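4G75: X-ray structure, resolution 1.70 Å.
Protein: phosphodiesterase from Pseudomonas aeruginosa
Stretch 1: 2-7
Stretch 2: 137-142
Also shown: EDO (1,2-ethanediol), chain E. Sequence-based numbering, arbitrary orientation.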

# COMPACT_ATOMS: atom_id res chain seq x y z
N VAL A 2 4.22 13.58 -7.94
CA VAL A 2 5.43 12.77 -8.05
C VAL A 2 5.06 11.29 -8.14
O VAL A 2 4.09 10.84 -7.55
N MSE A 3 5.85 10.54 -8.90
CA MSE A 3 5.60 9.11 -9.04
C MSE A 3 6.71 8.29 -8.39
O MSE A 3 7.40 7.52 -9.06
N ASP A 4 6.88 8.46 -7.08
CA ASP A 4 7.73 7.56 -6.31
C ASP A 4 6.89 6.34 -5.98
O ASP A 4 6.18 6.32 -4.97
N LEU A 5 6.98 5.31 -6.81
CA LEU A 5 6.17 4.12 -6.59
C LEU A 5 6.95 2.99 -5.93
O LEU A 5 6.67 1.81 -6.14
N GLY A 6 7.94 3.36 -5.12
CA GLY A 6 8.66 2.41 -4.29
C GLY A 6 9.54 1.42 -5.00
O GLY A 6 9.75 0.31 -4.52
N THR A 7 10.08 1.80 -6.16
CA THR A 7 10.96 0.91 -6.91
C THR A 7 12.42 1.09 -6.52
O THR A 7 13.22 0.17 -6.64
N PHE A 137 -4.30 6.53 -2.36
CA PHE A 137 -2.97 6.00 -2.07
C PHE A 137 -1.91 6.56 -3.02
O PHE A 137 -2.19 6.86 -4.18
N ASN A 138 -0.68 6.66 -2.53
CA ASN A 138 0.45 7.04 -3.36
C ASN A 138 0.93 5.96 -4.34
O ASN A 138 1.37 6.27 -5.46
N GLY A 139 0.85 4.70 -3.91
CA GLY A 139 1.38 3.59 -4.69
C GLY A 139 2.87 3.38 -4.47
O GLY A 139 3.57 2.84 -5.34
N GLY A 140 3.36 3.82 -3.31
CA GLY A 140 4.77 3.67 -2.97
C GLY A 140 5.05 2.87 -1.71
O GLY A 140 4.24 2.03 -1.31
N VAL A 141 6.19 3.14 -1.07
CA VAL A 141 6.66 2.30 0.05
C VAL A 141 5.72 2.30 1.25
O VAL A 141 5.75 1.37 2.05
N TYR A 142 4.90 3.34 1.39
CA TYR A 142 4.00 3.42 2.54
C TYR A 142 2.62 2.86 2.26
O TYR A 142 1.78 2.77 3.16

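The two stretches touch through residues at least 133 apart in sequence, and meet as loops; the contact is built as much from bare backbone as from side chains. Its center is the approach of L5 to G140, whose CA atoms lie 3.9 Å apart. Such closeness depends on glycine. An ideal CB on G140 would sit 2.6 Å from D4 O, a clash, and one on G139 would come within a tight 3.5 Å of L5 CD2 while jamming against the carbonyl oxygen of the residue before it. G6 mirrors this from the first stretch: its CB would point toward the second stretch, 3.2 Å from V141 N, and its positive phi by itself favours glycine.

No CA-to-CB bond of a residue with a side chain points directly at the partner stretch, so reach depends on rotamer. L5 leaves its backbone sideways, but chi1 m and chi2 t bring its end nearer, placing L5 CD2 3.4 Å from N138 O. The branched, apolar leucine suits this buried site, where it covers the backbone left open by G139. In addition, L5 CA lies 3.2 Å from G139 O in a CA-H...O contact.

N138 also starts sideways and then extends with chi1 t, chi2 62°. This carries its amide to the first stretch, where both ends find polar partners. N138 ND2 donates a weak hydrogen bond to D4 O (3.0 Å), its 130° angle well short of linear, while N138 OD1 accepts from water 1 at 2.8 Å. That water also donates to V2 O (2.8 Å) and accepts from D4 N (3.1 Å), so a buried asparagine, donor and acceptor in one short side chain, serves the loop backbone both directly and through solvent.

D4, with chi1 t, sends its carboxylate forward along its own chain: D4 OD1 accepts from G6 N at 3.2 Å, linking the backbone on the two sides of L5. Water 2 joins the stretches nearby, donating to D4 O (3.2 Å) and accepting from V141 N (2.9 Å). V141, chi1 m, sets its CG1 3.7 Å from G6 CA, a compact apolar contact made against a residue without a side chain.

The CA-to-CB bonds of M3, a selenomethionine with all three chi angles m, and of T7, with chi1 p, are directed away; F137 and Y142 are out of reach. At the exposed end, V2 has chi1 t, while V2 N donates to both hydroxyls of ethanediol, O1 at 2.9 Å and O2 at 2.8 Å, a molecule probably from the crystallisation liquor.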

# COMPACT_ATOMS: atom_id res chain seq x y z
CB VAL A 2 6.37 12.97 -6.84
CG1 VAL A 2 7.57 12.05 -6.94
CG2 VAL A 2 6.81 14.43 -6.76
CB MSE A 3 5.43 8.75 -10.51
CG MSE A 3 4.20 9.39 -11.16
SE MSE A 3 2.55 8.45 -10.71
CE MSE A 3 2.87 6.82 -11.74
CB ASP A 4 8.20 8.23 -5.02
CG ASP A 4 9.06 7.31 -4.17
OD1 ASP A 4 9.37 6.19 -4.62
OD2 ASP A 4 9.43 7.71 -3.04
CB LEU A 5 5.52 3.65 -7.90
CG LEU A 5 4.79 4.76 -8.67
CD1 LEU A 5 4.14 4.18 -9.94
CD2 LEU A 5 3.74 5.43 -7.79
CB THR A 7 10.81 1.10 -8.42
OG1 THR A 7 11.04 2.47 -8.76
CG2 THR A 7 9.41 0.69 -8.88
CB PHE A 137 -2.95 4.47 -2.21
CG PHE A 137 -3.78 3.75 -1.18
CD1 PHE A 137 -3.43 3.77 0.15
CD2 PHE A 137 -4.89 2.99 -1.57
CE1 PHE A 137 -4.19 3.09 1.10
CE2 PHE A 137 -5.64 2.31 -0.64
CZ PHE A 137 -5.29 2.35 0.69
CB ASN A 138 1.64 7.45 -2.49
CG ASN A 138 2.81 7.96 -3.32
OD1 ASN A 138 2.69 8.96 -4.02
ND2 ASN A 138 3.93 7.26 -3.24
CB VAL A 141 8.09 2.69 0.52
CG1 VAL A 141 9.09 2.53 -0.61
CG2 VAL A 141 8.13 4.10 1.10
CB TYR A 142 3.83 4.87 3.02
CG TYR A 142 5.11 5.59 3.46
CD1 TYR A 142 5.93 5.05 4.43
CD2 TYR A 142 5.45 6.82 2.92
CE1 TYR A 142 7.08 5.70 4.83
CE2 TYR A 142 6.59 7.49 3.32
CZ TYR A 142 7.40 6.92 4.28
OH TYR A 142 8.54 7.56 4.70
C1 EDO E . 1.40 13.13 -10.40
O1 EDO E . 1.59 13.00 -8.99
C2 EDO E . 2.42 12.27 -11.11
O2 EDO E . 3.69 12.57 -10.52
O HOH W 1 5.06 9.92 -5.08
O HOH W 2 7.26 5.63 -2.03